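Local coordinates for protein tannase (Lactobacillus plantarum, PDB 3WA7) that probably hydrolyses the galloyl ester bonds of tannins, as a tannase built on the alpha/beta-hydrolase fold, at residues A[26-31]-A[46-51]; A[252-257]-A[342-347]; A[268-273]-A[281-286]; A[315-320]-A[336-341]. One frame throughout, in Å; residues are numbered along the deposited sequence. Where two conformers were deposited one is given.

Contact 1 (A[26-31]-A[46-51])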
# COMPACT_ATOMS: atom_id res chain seq x y z
N TYR A 26 -18.67 20.52 -5.69
CA TYR A 26 -17.47 20.64 -4.87
C TYR A 26 -16.61 21.80 -5.33
O TYR A 26 -16.91 22.44 -6.35
CB TYR A 26 -16.67 19.33 -4.90
CG TYR A 26 -16.13 18.96 -6.27
CD1 TYR A 26 -14.80 19.21 -6.60
CD2 TYR A 26 -16.94 18.34 -7.21
CE1 TYR A 26 -14.28 18.85 -7.85
CE2 TYR A 26 -16.43 17.97 -8.46
CZ TYR A 26 -15.11 18.23 -8.77
OH TYR A 26 -14.61 17.86 -10.01
N TYR A 27 -15.56 22.08 -4.58
CA TYR A 27 -14.63 23.14 -4.92
C TYR A 27 -13.26 22.52 -5.05
O TYR A 27 -12.95 21.54 -4.38
CB TYR A 27 -14.61 24.23 -3.85
CG TYR A 27 -15.76 25.20 -3.95
CD1 TYR A 27 -17.06 24.82 -3.61
CD2 TYR A 27 -15.55 26.50 -4.40
CE1 TYR A 27 -18.12 25.71 -3.72
CE2 TYR A 27 -16.60 27.40 -4.51
CZ TYR A 27 -17.89 27.00 -4.17
OH TYR A 27 -18.92 27.90 -4.28
N ALA A 28 -12.43 23.09 -5.93
CA ALA A 28 -11.10 22.55 -6.15
C ALA A 28 -10.00 23.61 -6.16
O ALA A 28 -10.20 24.73 -6.63
CB ALA A 28 -11.07 21.79 -7.48
N ALA A 29 -8.85 23.25 -5.61
CA ALA A 29 -7.67 24.11 -5.56
C ALA A 29 -6.58 23.16 -6.01
O ALA A 29 -6.26 22.20 -5.30
CB ALA A 29 -7.42 24.61 -4.15
N ARG A 30 -6.01 23.41 -7.18
CA ARG A 30 -5.00 22.50 -7.72
C ARG A 30 -3.58 23.01 -7.89
O ARG A 30 -3.32 24.22 -7.85
CB ARG A 30 -5.47 21.98 -9.08
CG ARG A 30 -6.88 21.41 -9.11
CD ARG A 30 -7.17 20.84 -10.49
NE ARG A 30 -8.48 20.20 -10.60
CZ ARG A 30 -9.63 20.84 -10.76
NH1 ARG A 30 -9.67 22.17 -10.83
NH2 ARG A 30 -10.76 20.15 -10.86
N ASN A 31 -2.68 22.06 -8.09
CA ASN A 31 -1.27 22.31 -8.32
C ASN A 31 -0.63 23.22 -7.28
O ASN A 31 0.05 24.19 -7.61
CB ASN A 31 -1.07 22.87 -9.72
CG ASN A 31 -1.49 21.89 -10.80
OD1 ASN A 31 -1.05 20.73 -10.80
ND2 ASN A 31 -2.34 22.33 -11.72
N ASN A 46 -3.53 18.57 -4.78
CA ASN A 46 -4.83 19.11 -5.15
C ASN A 46 -5.77 18.96 -3.96
O ASN A 46 -5.73 17.96 -3.25
CB ASN A 46 -5.43 18.35 -6.34
CG ASN A 46 -4.59 18.47 -7.59
OD1 ASN A 46 -3.91 19.47 -7.81
ND2 ASN A 46 -4.65 17.44 -8.44
N VAL A 47 -6.62 19.96 -3.76
CA VAL A 47 -7.58 19.96 -2.66
C VAL A 47 -9.00 19.99 -3.21
O VAL A 47 -9.32 20.83 -4.05
CB VAL A 47 -7.38 21.19 -1.76
CG1 VAL A 47 -8.39 21.19 -0.63
CG2 VAL A 47 -5.96 21.20 -1.20
N PHE A 48 -9.84 19.08 -2.74
CA PHE A 48 -11.23 19.01 -3.18
C PHE A 48 -12.14 19.05 -1.96
O PHE A 48 -11.97 18.27 -1.02
CB PHE A 48 -11.46 17.76 -4.02
CG PHE A 48 -10.51 17.64 -5.18
CD1 PHE A 48 -9.40 16.82 -5.10
CD2 PHE A 48 -10.70 18.41 -6.32
CE1 PHE A 48 -8.48 16.76 -6.14
CE2 PHE A 48 -9.79 18.36 -7.37
CZ PHE A 48 -8.67 17.53 -7.28
N VAL A 49 -13.11 19.96 -2.00
CA VAL A 49 -14.01 20.15 -0.87
C VAL A 49 -15.49 20.14 -1.25
O VAL A 49 -15.90 20.80 -2.20
CB VAL A 49 -13.71 21.51 -0.20
CG1 VAL A 49 -14.57 21.69 1.04
CG2 VAL A 49 -12.23 21.62 0.14
N PRO A 50 -16.31 19.38 -0.50
CA PRO A 50 -17.75 19.34 -0.81
C PRO A 50 -18.26 20.78 -0.73
O PRO A 50 -17.91 21.52 0.19
CB PRO A 50 -18.31 18.46 0.30
CG PRO A 50 -17.18 17.47 0.52
CD PRO A 50 -15.97 18.39 0.53
N ALA A 51 -19.09 21.18 -1.69
CA ALA A 51 -19.61 22.54 -1.73
C ALA A 51 -20.26 23.01 -0.43
O ALA A 51 -20.17 24.18 -0.08
CB ALA A 51 -20.61 22.67 -2.88

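Contact 2 (A[252-257]-A[342-347])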
# COMPACT_ATOMS: atom_id res chain seq x y z
N VAL A 252 16.93 -25.21 -12.06
CA VAL A 252 17.26 -25.97 -10.87
C VAL A 252 17.85 -25.01 -9.84
O VAL A 252 17.57 -25.12 -8.64
CB VAL A 252 18.27 -27.09 -11.17
CG1 VAL A 252 18.66 -27.82 -9.89
CG2 VAL A 252 17.66 -28.08 -12.16
N GLU A 253 18.65 -24.07 -10.31
CA GLU A 253 19.28 -23.08 -9.44
C GLU A 253 18.23 -22.24 -8.73
O GLU A 253 18.36 -21.94 -7.54
CB GLU A 253 20.21 -22.18 -10.25
CG GLU A 253 21.10 -21.28 -9.39
CD GLU A 253 22.14 -20.54 -10.21
OE1 GLU A 253 22.85 -21.20 -11.00
OE2 GLU A 253 22.25 -19.31 -10.08
N GLU A 254 17.19 -21.85 -9.47
CA GLU A 254 16.11 -21.05 -8.89
C GLU A 254 15.30 -21.89 -7.91
O GLU A 254 14.81 -21.38 -6.91
CB GLU A 254 15.19 -20.52 -9.99
CG GLU A 254 15.79 -19.41 -10.85
CD GLU A 254 14.84 -18.96 -11.94
OE1 GLU A 254 14.50 -19.79 -12.81
OE2 GLU A 254 14.41 -17.78 -11.92
N GLN A 255 15.16 -23.17 -8.22
CA GLN A 255 14.42 -24.09 -7.35
C GLN A 255 15.19 -24.29 -6.05
O GLN A 255 14.59 -24.44 -4.98
CB GLN A 255 14.21 -25.43 -8.05
CG GLN A 255 13.24 -25.36 -9.21
CD GLN A 255 13.14 -26.67 -9.97
OE1 GLN A 255 12.92 -27.73 -9.38
NE2 GLN A 255 13.29 -26.61 -11.29
N ALA A 256 16.51 -24.30 -6.14
CA ALA A 256 17.35 -24.47 -4.95
C ALA A 256 17.28 -23.20 -4.12
O ALA A 256 17.21 -23.25 -2.89
CB ALA A 256 18.80 -24.75 -5.37
N LEU A 257 17.29 -22.06 -4.79
CA LEU A 257 17.23 -20.77 -4.11
C LEU A 257 15.87 -20.68 -3.41
O LEU A 257 15.76 -20.20 -2.28
CB LEU A 257 17.38 -19.63 -5.12
CG LEU A 257 17.74 -18.25 -4.57
CD1 LEU A 257 19.07 -18.33 -3.82
CD2 LEU A 257 17.84 -17.26 -5.71
N MSE A 342 3.18 -16.08 -9.65
CA MSE A 342 3.31 -14.95 -10.56
C MSE A 342 4.76 -14.59 -10.84
O MSE A 342 5.18 -14.50 -11.99
CB MSE A 342 2.60 -13.73 -9.98
CG MSE A 342 2.66 -12.50 -10.85
SE MSE A 342 2.06 -10.94 -9.91
CE MSE A 342 3.00 -9.60 -10.93
N LYS A 343 5.53 -14.39 -9.77
CA LYS A 343 6.93 -13.98 -9.87
C LYS A 343 7.94 -15.12 -9.74
O LYS A 343 7.67 -16.14 -9.10
CB LYS A 343 7.21 -12.91 -8.82
CG LYS A 343 6.33 -11.68 -8.97
CD LYS A 343 6.54 -10.70 -7.83
CE LYS A 343 5.71 -9.44 -8.03
NZ LYS A 343 5.92 -8.46 -6.93
N ALA A 344 9.11 -14.91 -10.34
CA ALA A 344 10.20 -15.88 -10.29
C ALA A 344 10.96 -15.76 -8.97
O ALA A 344 10.45 -15.19 -8.01
CB ALA A 344 11.14 -15.67 -11.47
N VAL A 345 12.19 -16.27 -8.94
CA VAL A 345 12.99 -16.25 -7.72
C VAL A 345 14.36 -15.58 -7.89
O VAL A 345 15.12 -15.93 -8.79
CB VAL A 345 13.23 -17.69 -7.21
CG1 VAL A 345 13.93 -17.67 -5.86
CG2 VAL A 345 11.92 -18.44 -7.13
N PRO A 346 14.68 -14.58 -7.05
CA PRO A 346 13.84 -14.04 -5.97
C PRO A 346 12.75 -13.18 -6.60
O PRO A 346 12.97 -12.58 -7.65
CB PRO A 346 14.82 -13.21 -5.14
CG PRO A 346 16.16 -13.86 -5.42
CD PRO A 346 16.07 -14.11 -6.90
N ALA A 347 11.59 -13.11 -5.96
CA ALA A 347 10.48 -12.32 -6.50
C ALA A 347 10.65 -10.81 -6.38
O ALA A 347 10.10 -10.05 -7.18
CB ALA A 347 9.17 -12.74 -5.82

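Contact 3 (A[268-273]-A[281-286])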
# COMPACT_ATOMS: atom_id res chain seq x y z
N TYR A 268 12.66 -16.44 10.26
CA TYR A 268 12.19 -15.06 10.29
C TYR A 268 10.82 -14.98 10.97
O TYR A 268 10.61 -14.19 11.89
CB TYR A 268 12.08 -14.50 8.87
CG TYR A 268 11.34 -13.19 8.83
CD1 TYR A 268 11.87 -12.04 9.42
CD2 TYR A 268 10.07 -13.10 8.24
CE1 TYR A 268 11.16 -10.84 9.43
CE2 TYR A 268 9.35 -11.91 8.25
CZ TYR A 268 9.90 -10.78 8.85
OH TYR A 268 9.19 -9.60 8.86
N LEU A 269 9.89 -15.81 10.50
CA LEU A 269 8.55 -15.81 11.05
C LEU A 269 8.57 -16.10 12.55
O LEU A 269 7.96 -15.37 13.34
CB LEU A 269 7.68 -16.84 10.31
CG LEU A 269 6.17 -16.93 10.58
CD1 LEU A 269 5.90 -17.66 11.88
CD2 LEU A 269 5.57 -15.52 10.59
N ASN A 270 9.27 -17.15 12.96
CA ASN A 270 9.32 -17.50 14.37
C ASN A 270 9.89 -16.39 15.26
O ASN A 270 9.39 -16.16 16.36
CB ASN A 270 10.14 -18.78 14.58
CG ASN A 270 9.45 -20.00 14.01
OD1 ASN A 270 8.26 -19.96 13.70
ND2 ASN A 270 10.19 -21.10 13.88
N GLN A 271 10.93 -15.70 14.79
CA GLN A 271 11.53 -14.66 15.61
C GLN A 271 10.69 -13.40 15.75
O GLN A 271 10.98 -12.54 16.58
CB GLN A 271 12.94 -14.32 15.10
CG GLN A 271 13.02 -13.79 13.68
CD GLN A 271 12.87 -12.28 13.62
OE1 GLN A 271 13.60 -11.54 14.28
NE2 GLN A 271 11.92 -11.82 12.81
N LEU A 272 9.62 -13.29 14.96
CA LEU A 272 8.74 -12.12 15.05
C LEU A 272 7.92 -12.20 16.34
O LEU A 272 7.43 -11.19 16.84
CB LEU A 272 7.77 -12.07 13.86
CG LEU A 272 8.33 -11.64 12.50
CD1 LEU A 272 7.21 -11.69 11.47
CD2 LEU A 272 8.91 -10.23 12.59
N GLN A 273 7.76 -13.42 16.85
CA GLN A 273 7.00 -13.64 18.06
C GLN A 273 5.56 -13.15 17.93
O GLN A 273 5.02 -12.52 18.84
CB GLN A 273 7.66 -12.94 19.25
CG GLN A 273 9.07 -13.42 19.56
CD GLN A 273 9.14 -14.93 19.74
OE1 GLN A 273 8.37 -15.50 20.50
NE2 GLN A 273 10.07 -15.57 19.04
N HIS A 281 2.59 -18.17 20.91
CA HIS A 281 3.44 -17.75 19.80
C HIS A 281 3.18 -18.56 18.53
O HIS A 281 3.19 -19.79 18.55
CB HIS A 281 4.92 -17.89 20.19
CG HIS A 281 5.33 -16.98 21.31
ND1 HIS A 281 6.55 -17.09 21.94
CD2 HIS A 281 4.69 -15.93 21.89
CE1 HIS A 281 6.64 -16.15 22.87
NE2 HIS A 281 5.53 -15.44 22.86
N LEU A 282 2.95 -17.86 17.42
CA LEU A 282 2.71 -18.52 16.14
C LEU A 282 4.05 -18.90 15.53
O LEU A 282 4.99 -18.10 15.56
CB LEU A 282 1.96 -17.59 15.19
CG LEU A 282 0.54 -17.20 15.62
CD1 LEU A 282 -0.05 -16.23 14.61
CD2 LEU A 282 -0.32 -18.45 15.72
N THR A 283 4.14 -20.10 14.98
CA THR A 283 5.40 -20.57 14.41
C THR A 283 5.26 -21.42 13.15
O THR A 283 4.15 -21.75 12.72
CB THR A 283 6.19 -21.42 15.43
OG1 THR A 283 5.42 -22.58 15.77
CG2 THR A 283 6.49 -20.63 16.70
N LEU A 284 6.41 -21.75 12.58
CA LEU A 284 6.50 -22.60 11.40
C LEU A 284 7.65 -23.55 11.67
O LEU A 284 8.65 -23.15 12.28
CB LEU A 284 6.81 -21.79 10.15
CG LEU A 284 5.68 -20.93 9.57
CD1 LEU A 284 6.22 -20.14 8.37
CD2 LEU A 284 4.51 -21.81 9.15
N ASN A 285 7.53 -24.80 11.25
CA ASN A 285 8.63 -25.72 11.47
C ASN A 285 9.55 -25.67 10.26
O ASN A 285 9.36 -24.85 9.36
CB ASN A 285 8.13 -27.16 11.68
CG ASN A 285 7.42 -27.73 10.47
OD1 ASN A 285 7.63 -27.28 9.34
ND2 ASN A 285 6.60 -28.74 10.70
N GLU A 286 10.55 -26.54 10.25
CA GLU A 286 11.52 -26.57 9.17
C GLU A 286 10.91 -26.81 7.79
O GLU A 286 11.51 -26.44 6.78
CB GLU A 286 12.60 -27.62 9.49
CG GLU A 286 13.59 -27.87 8.37
CD GLU A 286 13.16 -29.00 7.45
OE1 GLU A 286 13.91 -29.30 6.49
OE2 GLU A 286 12.09 -29.59 7.68
O HOH W 1 5.74 -15.55 15.08
O HOH W 2 7.20 -17.28 17.56

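Contact 4 (A[315-320]-A[336-341])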
# COMPACT_ATOMS: atom_id res chain seq x y z
N HIS A 315 -16.52 -22.83 -6.75
CA HIS A 315 -15.91 -23.96 -7.45
C HIS A 315 -15.20 -23.31 -8.63
O HIS A 315 -15.77 -23.14 -9.71
CB HIS A 315 -16.99 -24.94 -7.94
CG HIS A 315 -16.44 -26.11 -8.69
ND1 HIS A 315 -15.91 -26.01 -9.96
CD2 HIS A 315 -16.34 -27.42 -8.35
CE1 HIS A 315 -15.52 -27.20 -10.37
NE2 HIS A 315 -15.77 -28.08 -9.41
N LYS A 316 -13.95 -22.93 -8.40
CA LYS A 316 -13.13 -22.28 -9.41
C LYS A 316 -11.69 -22.73 -9.20
O LYS A 316 -11.04 -23.24 -10.11
CB LYS A 316 -13.25 -20.76 -9.28
CG LYS A 316 -12.52 -19.98 -10.35
CD LYS A 316 -12.85 -18.49 -10.28
CE LYS A 316 -12.07 -17.71 -11.33
NZ LYS A 316 -12.43 -16.27 -11.32
N TYR A 317 -11.19 -22.52 -7.98
CA TYR A 317 -9.84 -22.94 -7.63
C TYR A 317 -9.94 -24.25 -6.87
O TYR A 317 -10.90 -24.47 -6.13
CB TYR A 317 -9.14 -21.90 -6.74
CG TYR A 317 -9.07 -20.52 -7.33
CD1 TYR A 317 -10.06 -19.58 -7.08
CD2 TYR A 317 -8.02 -20.16 -8.17
CE1 TYR A 317 -10.01 -18.31 -7.64
CE2 TYR A 317 -7.96 -18.90 -8.75
CZ TYR A 317 -8.95 -17.98 -8.48
OH TYR A 317 -8.90 -16.73 -9.04
N ALA A 318 -8.95 -25.11 -7.05
CA ALA A 318 -8.94 -26.41 -6.38
C ALA A 318 -8.54 -26.30 -4.91
O ALA A 318 -8.01 -25.27 -4.47
CB ALA A 318 -7.98 -27.35 -7.10
N GLY A 319 -8.81 -27.36 -4.15
CA GLY A 319 -8.41 -27.39 -2.75
C GLY A 319 -9.45 -27.37 -1.65
O GLY A 319 -9.22 -27.95 -0.59
N PHE A 320 -10.59 -26.72 -1.87
CA PHE A 320 -11.60 -26.63 -0.82
C PHE A 320 -12.51 -27.83 -0.64
O PHE A 320 -12.78 -28.59 -1.58
CB PHE A 320 -12.46 -25.38 -1.02
CG PHE A 320 -11.69 -24.09 -0.92
CD1 PHE A 320 -11.07 -23.54 -2.04
CD2 PHE A 320 -11.56 -23.44 0.31
CE1 PHE A 320 -10.34 -22.36 -1.94
CE2 PHE A 320 -10.83 -22.25 0.41
CZ PHE A 320 -10.22 -21.71 -0.71
N LEU A 336 -2.88 -23.01 -3.95
CA LEU A 336 -1.79 -22.21 -4.48
C LEU A 336 -1.37 -22.63 -5.88
O LEU A 336 -1.08 -21.78 -6.73
CB LEU A 336 -0.59 -22.26 -3.52
CG LEU A 336 -0.94 -21.63 -2.17
CD1 LEU A 336 0.17 -21.89 -1.16
CD2 LEU A 336 -1.17 -20.13 -2.36
N LYS A 337 -1.35 -23.93 -6.14
CA LYS A 337 -0.99 -24.42 -7.46
C LYS A 337 -2.06 -23.99 -8.46
O LYS A 337 -1.76 -23.64 -9.60
CB LYS A 337 -0.87 -25.95 -7.44
CG LYS A 337 -0.52 -26.57 -8.79
CD LYS A 337 -0.38 -28.08 -8.68
CE LYS A 337 -0.05 -28.71 -10.02
NZ LYS A 337 0.03 -30.20 -9.95
N SER A 338 -3.31 -24.02 -8.01
CA SER A 338 -4.45 -23.64 -8.84
C SER A 338 -4.41 -22.14 -9.13
O SER A 338 -4.68 -21.70 -10.25
CB SER A 338 -5.75 -24.02 -8.14
OG SER A 338 -6.88 -23.75 -8.95
N LEU A 339 -4.07 -21.36 -8.11
CA LEU A 339 -4.00 -19.91 -8.24
C LEU A 339 -2.85 -19.48 -9.15
O LEU A 339 -2.97 -18.51 -9.91
CB LEU A 339 -3.81 -19.29 -6.85
CG LEU A 339 -3.73 -17.77 -6.78
CD1 LEU A 339 -4.98 -17.14 -7.39
CD2 LEU A 339 -3.56 -17.35 -5.33
N THR A 340 -1.75 -20.22 -9.05
CA THR A 340 -0.50 -20.04 -9.81
C THR A 340 0.47 -19.01 -9.25
O THR A 340 0.09 -18.02 -8.61
CB THR A 340 -0.73 -19.69 -11.32
OG1 THR A 340 -1.12 -18.31 -11.45
CG2 THR A 340 -1.80 -20.59 -11.92
N ARG A 341 1.75 -19.28 -9.48
CA ARG A 341 2.84 -18.41 -9.06
C ARG A 341 2.96 -17.31 -10.11
O ARG A 341 2.86 -17.57 -11.30
CB ARG A 341 4.15 -19.21 -8.99
CG ARG A 341 5.41 -18.36 -8.91
CD ARG A 341 6.65 -19.18 -9.26
NE ARG A 341 7.12 -20.01 -8.16
CZ ARG A 341 7.90 -19.59 -7.17
NH1 ARG A 341 8.31 -18.32 -7.14
NH2 ARG A 341 8.29 -20.43 -6.22

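Contact 1 (A[26-31]-A[46-51])
The ring edge of F48 meets R30 across an antiparallel beta hairpin of the alpha/beta-hydrolase sheet. NE of R30 lies near the ring plane, 3.9 Å from F48 CE2, with the guanidinium and ring planes 67° apart. A28 CB sits over one face of that guanidinium, toward its rim, and also touches F48, at 3.6 Å from CD2. Y26 runs beside F48 and points the same way, its CE1 3.9 Å from F48 CD2. On the other side of the sheet, the Y27 ring receives A51 CA at its edge, in plane, 3.9 Å from Y27 CD1.

The hairpin pairs strand 22-33 with strand 44-50. Y27 with V49 and A29 with V47 are hydrogen-bonded pairs, each with two backbone bonds. One of these runs from Y27 N to V49 O at 2.7 Å. Y27, A29, V47 and V49 share one face of the hairpin; A28 and F48 lie on the other, where L102 of helix 95-103 packs on Y26 and F48. The R30 guanidinium is held by salt bridges to D85 and E15, which fix it beside the F48 edge.

CG of N46, beside its own backbone N (chi1 -62°), starts the amide toward strand 22-33. OD1 accepts a bond from N31 N at 2.9 Å, and ND2 bonds to D84 O. An alanine here would probably leave N31 N and D84 O without these partners and loosen the pairing near N31. The donor N31 N stands almost in line with CG and OD1 of N46, at 170°.

Contact 2 (A[252-257]-A[342-347])
L257 and V345 lie alongside each other, running opposite ways, with L257 CD2 3.9 Å from V345 CG1. The same CD2 meets the ring of P346, 3.8 Å from its CD. Here the first turn and a half of helix 252-271 packs on a loop whose V345-P346 peptide bond is cis. Both parts belong to the long insertion between core strands 199-203 and 410-414 of the alpha/beta-hydrolase fold.

The contact is essentially apolar. V345 points at the helix, and its CB lies 4.0 Å from the backbone O of E254. L257 CB also approaches V345 CG1, at 4.0 Å. In the first turn of the helix, the E254 carboxylate passes by A344, OE2 3.9 Å from A344 CB.

Further out, helix 209-220 backs the loop: E217 touches V345 and D213 touches P346. W226 of strand 225-232 touches A344, and P346 O is bonded by Q350 NE2. On the helix side, R378 lies against L257. The E254 side chain is held by the start of its own helix, where OE1 accepts a bond from T251 N, as in one half of a capping box.

Contact 3 (A[268-273]-A[281-286])
N270 grips the backbone of L284 with both ends of its amide. OD1 accepts from L284 N at 2.8 Å, in the carbonyl plane and on a lone pair. ND2 donates to L284 O at 3.0 Å, and that oxygen lies close to the amide plane. The two bonds thus satisfy the N-H and the C=O of one residue, much as a neighbouring strand would, and they fix the rotation of the amide about chi2. CG of N270, beside its own backbone N (chi1 -68°), starts the amide toward 283-284. An alanine here would probably leave L284 N and L284 O unmatched and loosen the loop at L284.

Water 1 lies between L269 O, at 2.8 Å, and L282 O, at 2.7 Å. Water 2 lies between N270 O, at 2.7 Å, and L282 O, at 3.1 Å. Both are thus within hydrogen-bonding distance of L282 O. Q271 NE2 donates to Y268 O. T283 N is bonded by S291 OG, and N285 O by S266 OG. A backbone bond joins L282 to L274.

Beside the amide, L269 and L284 cross at about a right angle, L269 CG 3.9 Å from L284 CD1, and F292 of helix 291-309 touches both. At Q273, OE1 lies over one face of the H281 ring, with amide and ring planes 81° apart; it makes no hydrogen bond to ND1.

Q273 has positive phi and is the first residue to leave the helical path. The whole is a helix-loop-helix connection in which the chain turns off the end of helix 252-271, folds back along its last turn, and enters helix 291-309.

Contact 4 (A[315-320]-A[336-341])
S338 and Y317 meet through the serine hydroxyl. OG accepts a hydrogen bond from A318 N at 3.1 Å, with an N-H...O angle of 162°. It also lies near the plane of the Y317 ring, at its edge, 3.8 Å from CD2, and 3.3 Å from Y317 CA. OG is anti to the S338 backbone N (chi1 -176°), which carries it outward from helix 332-339 to the loop. Beside it, S338 CB touches A318 CB at 4.1 Å.

Y317 points toward the helix and its ring reaches L339. Its CE2 is 3.7 Å from CD1 of L339, and the two side chains cross at a slant. The ring is held on other sides too. Y335 meets it edge-to-face. Y317 OH bonds to D448 OD1, while K316 NZ makes a salt bridge to D448 OD2. L339, the third main contributor, is buried and also touches R420 and F424. It is close to, but not in contact with, what is probably the catalytic triad of this hydrolase.

The contact joins the loop before strand 320-323 to the C-terminal end of helix 332-339. The helix stops here: T340 takes positive phi, after its N bonds back to L336 O.

The single bond ties A318 N to the helix end; the Y317-L339 contact is apolar. The Y317 ring bridges from that exposed backbone to the buried L339, and its hydroxyl end is tied to D448.

How the contacts relate
Contact 1 stands apart on the far side of the chain's centre from the rest, about 45 Å or more between centres. It is buried and belongs to the core sheet, so regular backbone bonds carry it. Contacts 2, 3 and 4 lie in the insertion between core strands. Contacts 2 and 3 use the two ends of helix 252-271. Contact 2 is buried and apolar. Contact 3 is partly buried and relies on one amide and two waters. Contact 4 is at the surface, with a single serine bond and an aromatic touch. Its segment 336-341 runs straight into 342-347 of contact 2, which links a helix end to the cis-proline loop.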